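Local atomic coordinates of aspartate aminotransferase (Thermotoga maritima, PDB entry 1O4S), a protein that catalyses the pyridoxal 5'-phosphate-dependent exchange of an amino group between L-aspartate and 2-oxoglutarate, giving oxaloacetate and L-glutamate. Residues 127-132 and 169-174; 350-355 and 364-369. All blocks are in the same frame, centred on the assembly; numbering follows the deposited sequence.

Contact 1: 127-132 and 169-174; sequences EVIVFS and GLLVGK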
loop_
_atom_site.group_PDB
_atom_site.type_symbol
_atom_site.label_atom_id
_atom_site.label_comp_id
_atom_site.label_asym_id
_atom_site.label_seq_id
_atom_site.Cartn_x
_atom_site.Cartn_y
_atom_site.Cartn_z
ATOM N N GLU B 127 22.944 1.824 5.550
ATOM C CA GLU B 127 23.216 2.420 4.246
ATOM C C GLU B 127 22.859 1.495 3.061
ATOM O O GLU B 127 23.087 0.277 3.087
ATOM C CB GLU B 127 24.692 2.825 4.167
ATOM C CG GLU B 127 25.227 3.028 2.752
ATOM C CD GLU B 127 26.696 3.411 2.748
ATOM O OE1 GLU B 127 27.550 2.591 2.304
ATOM O OE2 GLU B 127 26.983 4.531 3.214
ATOM N N VAL B 128 22.288 2.099 2.026
ATOM C CA VAL B 128 22.053 1.423 0.762
ATOM C C VAL B 128 22.845 2.164 -0.299
ATOM O O VAL B 128 22.712 3.383 -0.424
ATOM C CB VAL B 128 20.551 1.407 0.351
ATOM C CG1 VAL B 128 20.358 0.639 -0.940
ATOM C CG2 VAL B 128 19.676 0.797 1.456
ATOM N N ILE B 129 23.652 1.418 -1.059
ATOM C CA ILE B 129 24.306 1.967 -2.242
ATOM C C ILE B 129 23.337 1.940 -3.419
ATOM O O ILE B 129 22.733 0.900 -3.705
ATOM C CB ILE B 129 25.594 1.174 -2.543
ATOM C CG1 ILE B 129 26.650 1.532 -1.493
ATOM C CG2 ILE B 129 26.119 1.466 -3.969
ATOM C CD1 ILE B 129 27.749 0.546 -1.384
ATOM N N VAL B 130 23.158 3.081 -4.090
ATOM C CA VAL B 130 22.385 3.138 -5.333
ATOM C C VAL B 130 23.267 3.720 -6.440
ATOM O O VAL B 130 24.295 4.323 -6.165
ATOM C CB VAL B 130 21.075 3.947 -5.186
ATOM C CG1 VAL B 130 20.320 3.508 -3.932
ATOM C CG2 VAL B 130 21.352 5.419 -5.133
ATOM N N PHE B 131 22.859 3.507 -7.682
ATOM C CA PHE B 131 23.615 3.902 -8.844
ATOM C C PHE B 131 22.821 4.921 -9.628
ATOM O O PHE B 131 21.688 4.656 -10.016
ATOM C CB PHE B 131 23.936 2.667 -9.706
ATOM C CG PHE B 131 24.768 1.635 -8.996
ATOM C CD1 PHE B 131 24.188 0.482 -8.489
ATOM C CD2 PHE B 131 26.134 1.859 -8.770
ATOM C CE1 PHE B 131 24.945 -0.475 -7.801
ATOM C CE2 PHE B 131 26.907 0.908 -8.074
ATOM C CZ PHE B 131 26.303 -0.266 -7.589
ATOM N N SER B 132 23.396 6.096 -9.847
ATOM C CA SER B 132 22.752 7.121 -10.645
ATOM C C SER B 132 23.344 6.998 -12.065
ATOM O O SER B 132 24.442 6.486 -12.191
ATOM C CB SER B 132 22.995 8.504 -10.049
ATOM O OG SER B 132 24.362 8.867 -10.164
ATOM N N GLY B 169 35.160 -0.463 -2.748
ATOM C CA GLY B 169 35.880 0.648 -2.163
ATOM C C GLY B 169 35.030 1.446 -1.206
ATOM O O GLY B 169 35.564 1.979 -0.233
ATOM N N LEU B 170 33.720 1.509 -1.477
ATOM C CA LEU B 170 32.759 2.291 -0.672
ATOM C C LEU B 170 32.077 1.531 0.447
ATOM O O LEU B 170 31.438 2.150 1.277
ATOM C CB LEU B 170 31.641 2.882 -1.552
ATOM C CG LEU B 170 32.029 3.864 -2.663
ATOM C CD1 LEU B 170 30.767 4.352 -3.365
ATOM C CD2 LEU B 170 32.870 5.050 -2.133
ATOM N N LEU B 171 32.172 0.207 0.463
ATOM C CA LEU B 171 31.491 -0.576 1.493
ATOM C C LEU B 171 31.983 -0.191 2.888
ATOM O O LEU B 171 33.197 -0.098 3.144
ATOM C CB LEU B 171 31.716 -2.075 1.291
ATOM C CG LEU B 171 31.088 -2.721 0.061
ATOM C CD1 LEU B 171 31.724 -4.056 -0.191
ATOM C CD2 LEU B 171 29.585 -2.873 0.243
ATOM N N VAL B 172 31.032 0.024 3.789
ATOM C CA VAL B 172 31.344 0.236 5.197
ATOM C C VAL B 172 30.523 -0.745 6.052
ATOM O O VAL B 172 29.746 -1.568 5.516
ATOM C CB VAL B 172 31.162 1.728 5.593
ATOM C CG1 VAL B 172 32.333 2.539 5.091
ATOM C CG2 VAL B 172 29.873 2.308 5.021
ATOM N N GLY B 173 30.718 -0.696 7.371
ATOM C CA GLY B 173 30.001 -1.579 8.290
ATOM C C GLY B 173 28.482 -1.442 8.219
ATOM O O GLY B 173 27.731 -2.411 8.341
ATOM N N LYS B 174 28.036 -0.214 8.015
ATOM C CA LYS B 174 26.614 0.097 8.015
ATOM C C LYS B 174 25.947 -0.291 6.673
ATOM O O LYS B 174 24.738 -0.409 6.626
ATOM C CB LYS B 174 26.405 1.595 8.354
ATOM C CG LYS B 174 26.556 2.558 7.158
ATOM C CD LYS B 174 27.088 3.956 7.543
ATOM C CE LYS B 174 25.990 4.911 8.004
ATOM N NZ LYS B 174 26.392 6.349 7.854
#
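E127 opens its strand beside K174, at the point where a beta-alpha-beta crossover re-enters the seven-stranded mixed sheet of the cofactor-binding domain of this aminotransferase. From strand 148-153, the neighbour of 127-132 on one edge, the chain runs through helix 164-170 and returns as strand 175-180 on the other, so the crossover skips over strand 127-132. E127 N donates to K174 O at 3.1 Å, nearly straight at 176°, and backbone bonds of E127 with K176 and of I129 with A177 and L179 carry the parallel pairing onward. The E127 side chain reaches along the incoming turn: CG stands anti to the backbone N (chi1 161°) and the chain stays extended beyond it. Its root is touched by the lysine aliphatic part, with E127 CB 3.5 Å from K174 CG. Further out, the E127 side chain crosses that of V172 at about a right angle, and E127 OE1 comes to 3.6 Å from V172 CG2. The same oxygen is hydrogen-bonded to T175 OG1, which is also bonded to V172 N, so one hydroxyl ties the buried acid to the turn. E127 OE1 also lies 4.0 Å from L170 O, a carbonyl oxygen that might disfavour the negative charge; K174 NZ, 5.0 Å from E127 OE2, could partly offset this without forming a salt bridge. Two residues on, I129 points to the same side and supplies the apolar part. L170 lies over it, with L170 CB 4.5 Å from I129 CD1, while L170 also rests on V152. L171 sets out from the backbone away from the strand and packs on L202 and F208, but one methyl turns back, bringing L171 CD2 to 4.2 Å from I129 CD1.

Contact 2: 350-355 and 364-369; sequences VALVPG and VRLSFA. With SO4 (sulfate ion), chain K.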
loop_
_atom_site.group_PDB
_atom_site.type_symbol
_atom_site.label_atom_id
_atom_site.label_comp_id
_atom_site.label_asym_id
_atom_site.label_seq_id
_atom_site.Cartn_x
_atom_site.Cartn_y
_atom_site.Cartn_z
ATOM N N VAL B 350 6.722 19.541 -26.894
ATOM C CA VAL B 350 7.215 18.203 -26.580
ATOM C C VAL B 350 7.677 18.160 -25.136
ATOM O O VAL B 350 8.474 19.001 -24.693
ATOM C CB VAL B 350 8.389 17.765 -27.493
ATOM C CG1 VAL B 350 8.828 16.333 -27.145
ATOM C CG2 VAL B 350 8.001 17.896 -28.955
ATOM N N ALA B 351 7.175 17.162 -24.418
ATOM C CA ALA B 351 7.500 16.938 -23.019
ATOM C C ALA B 351 8.534 15.817 -22.788
ATOM O O ALA B 351 8.305 14.651 -23.108
ATOM C CB ALA B 351 6.239 16.676 -22.232
ATOM N N LEU B 352 9.677 16.211 -22.212
ATOM C CA LEU B 352 10.707 15.293 -21.726
ATOM C C LEU B 352 10.955 15.507 -20.224
ATOM O O LEU B 352 10.477 16.465 -19.619
ATOM C CB LEU B 352 12.003 15.458 -22.514
ATOM C CG LEU B 352 11.918 15.424 -24.050
ATOM C CD1 LEU B 352 13.198 15.896 -24.719
ATOM C CD2 LEU B 352 11.583 14.059 -24.531
ATOM N N VAL B 353 11.690 14.584 -19.628
ATOM C CA VAL B 353 11.968 14.638 -18.211
ATOM C C VAL B 353 13.429 15.079 -17.999
ATOM O O VAL B 353 14.325 14.451 -18.506
ATOM C CB VAL B 353 11.766 13.277 -17.560
ATOM C CG1 VAL B 353 11.934 13.398 -16.056
ATOM C CG2 VAL B 353 10.373 12.706 -17.915
ATOM N N PRO B 354 13.660 16.146 -17.237
ATOM C CA PRO B 354 15.035 16.563 -16.918
ATOM C C PRO B 354 15.843 15.440 -16.246
ATOM O O PRO B 354 15.357 14.841 -15.297
ATOM C CB PRO B 354 14.825 17.736 -15.970
ATOM C CG PRO B 354 13.459 18.232 -16.322
ATOM C CD PRO B 354 12.648 17.024 -16.622
ATOM N N GLY B 355 17.051 15.167 -16.752
ATOM C CA GLY B 355 17.989 14.240 -16.122
ATOM C C GLY B 355 18.308 14.531 -14.651
ATOM O O GLY B 355 18.621 13.611 -13.880
ATOM N N VAL B 364 18.546 14.372 -20.592
ATOM C CA VAL B 364 17.072 14.388 -20.640
ATOM C C VAL B 364 16.590 12.939 -20.930
ATOM O O VAL B 364 17.304 12.175 -21.584
ATOM C CB VAL B 364 16.664 15.499 -21.646
ATOM C CG1 VAL B 364 15.627 15.100 -22.574
ATOM C CG2 VAL B 364 16.332 16.806 -20.915
ATOM N N ARG B 365 15.429 12.549 -20.380
ATOM C CA ARG B 365 14.840 11.228 -20.615
ATOM C C ARG B 365 13.642 11.332 -21.538
ATOM O O ARG B 365 12.703 12.066 -21.262
ATOM C CB ARG B 365 14.388 10.555 -19.315
ATOM C CG ARG B 365 14.067 9.099 -19.491
ATOM C CD ARG B 365 13.390 8.479 -18.327
ATOM N NE ARG B 365 11.982 8.840 -18.242
ATOM C CZ ARG B 365 11.190 8.428 -17.264
ATOM N NH1 ARG B 365 11.674 7.641 -16.314
ATOM N NH2 ARG B 365 9.914 8.806 -17.241
ATOM N N LEU B 366 13.721 10.578 -22.631
ATOM C CA LEU B 366 12.660 10.431 -23.604
ATOM C C LEU B 366 12.048 9.008 -23.485
ATOM O O LEU B 366 12.737 7.990 -23.438
ATOM C CB LEU B 366 13.224 10.748 -25.003
ATOM C CG LEU B 366 12.320 10.577 -26.228
ATOM C CD1 LEU B 366 12.869 11.354 -27.396
ATOM C CD2 LEU B 366 12.128 9.084 -26.610
ATOM N N SER B 367 10.735 8.943 -23.384
ATOM C CA SER B 367 10.045 7.660 -23.365
ATOM C C SER B 367 9.519 7.395 -24.736
ATOM O O SER B 367 9.000 8.310 -25.402
ATOM C CB SER B 367 8.854 7.666 -22.386
ATOM O OG SER B 367 9.328 7.977 -21.101
ATOM N N PHE B 368 9.641 6.156 -25.176
ATOM C CA PHE B 368 9.064 5.809 -26.462
ATOM C C PHE B 368 7.869 4.835 -26.327
ATOM O O PHE B 368 7.724 3.851 -27.080
ATOM C CB PHE B 368 10.131 5.367 -27.466
ATOM C CG PHE B 368 11.107 4.361 -26.956
ATOM C CD1 PHE B 368 10.833 3.000 -27.041
ATOM C CD2 PHE B 368 12.340 4.774 -26.443
ATOM C CE1 PHE B 368 11.760 2.071 -26.631
ATOM C CE2 PHE B 368 13.258 3.854 -26.020
ATOM C CZ PHE B 368 12.966 2.491 -26.117
ATOM N N ALA B 369 7.024 5.139 -25.342
ATOM C CA ALA B 369 5.731 4.470 -25.197
ATOM C C ALA B 369 4.699 5.303 -25.950
ATOM O O ALA B 369 3.684 5.717 -25.404
ATOM C CB ALA B 369 5.362 4.271 -23.711
HETATM S S SO4 K . 8.884 7.348 -13.956
HETATM O O1 SO4 K . 9.748 6.350 -14.603
HETATM O O2 SO4 K . 9.735 8.102 -13.028
HETATM O O3 SO4 K . 8.175 8.254 -14.890
HETATM O O4 SO4 K . 7.842 6.613 -13.260
#
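The R365 guanidinium, set beside V353, meets a sulfate ion at its edge, with the sulfur in its plane. Two nearly straight bonds hold the ion: R365 NH1 to SO4 O1 (2.9 Å, 161°) and R365 NH2 to SO4 O3 (3.0 Å, 168°). N185 reinforces the pair, its OD1 taking a bond from R365 NH1 and its ND2 bonding the sulfate. The ion, probably from the crystallisation liquor, may mimic a carboxylate of L-aspartate, which R365 is expected to bind by similarity. The arginine lies alongside V353, pointing the same way, and a bend at chi3 (76°) leaves R365 NH2 4.0 Å from V353 CG2. An alanine at R365 would probably leave the anion without its two-pronged grip and N185 OD1 without its NH1 partner.

In the backbone, V353 and R365 form an antiparallel hydrogen-bonded pair: R365 N to V353 O is 2.9 Å and V353 N to R365 O is 3.2 Å. L352 packs by its two methyls, CD1 against V364 CG1, at 3.3 Å closer than usual and so doubtful in detail, and CD2 against L366 CB (3.7 Å). This hairpin lies in a four-stranded mixed sheet: strand 44-45 pairs with 350-354, strand 328-332 with 363-367, and helix 337-348 covers L352 through L344 and V364 through C341.

How the contacts relate
Contact 1 and contact 2 follow one another along the chain; strand 127-132 of contact 1 lies in the seven-stranded sheet, the hairpin of contact 2 in the four-stranded one. Their centres are 29 Å apart and their nearest atoms about 8 Å, without touching; the approach is between the far end of strand 127-132 and the hairpin. Contact 1 lies away from the annotated sites, yet both of its chain directions lead to them: beyond strand 127-132 comes W135, and beyond strand 175-180, which follows directly on segment 169-174, come N181 and N185 of the cofactor pocket. N185 reaches contact 2, where the R365 side chain is about 6 Å from bound pyridoxal 5'-phosphate.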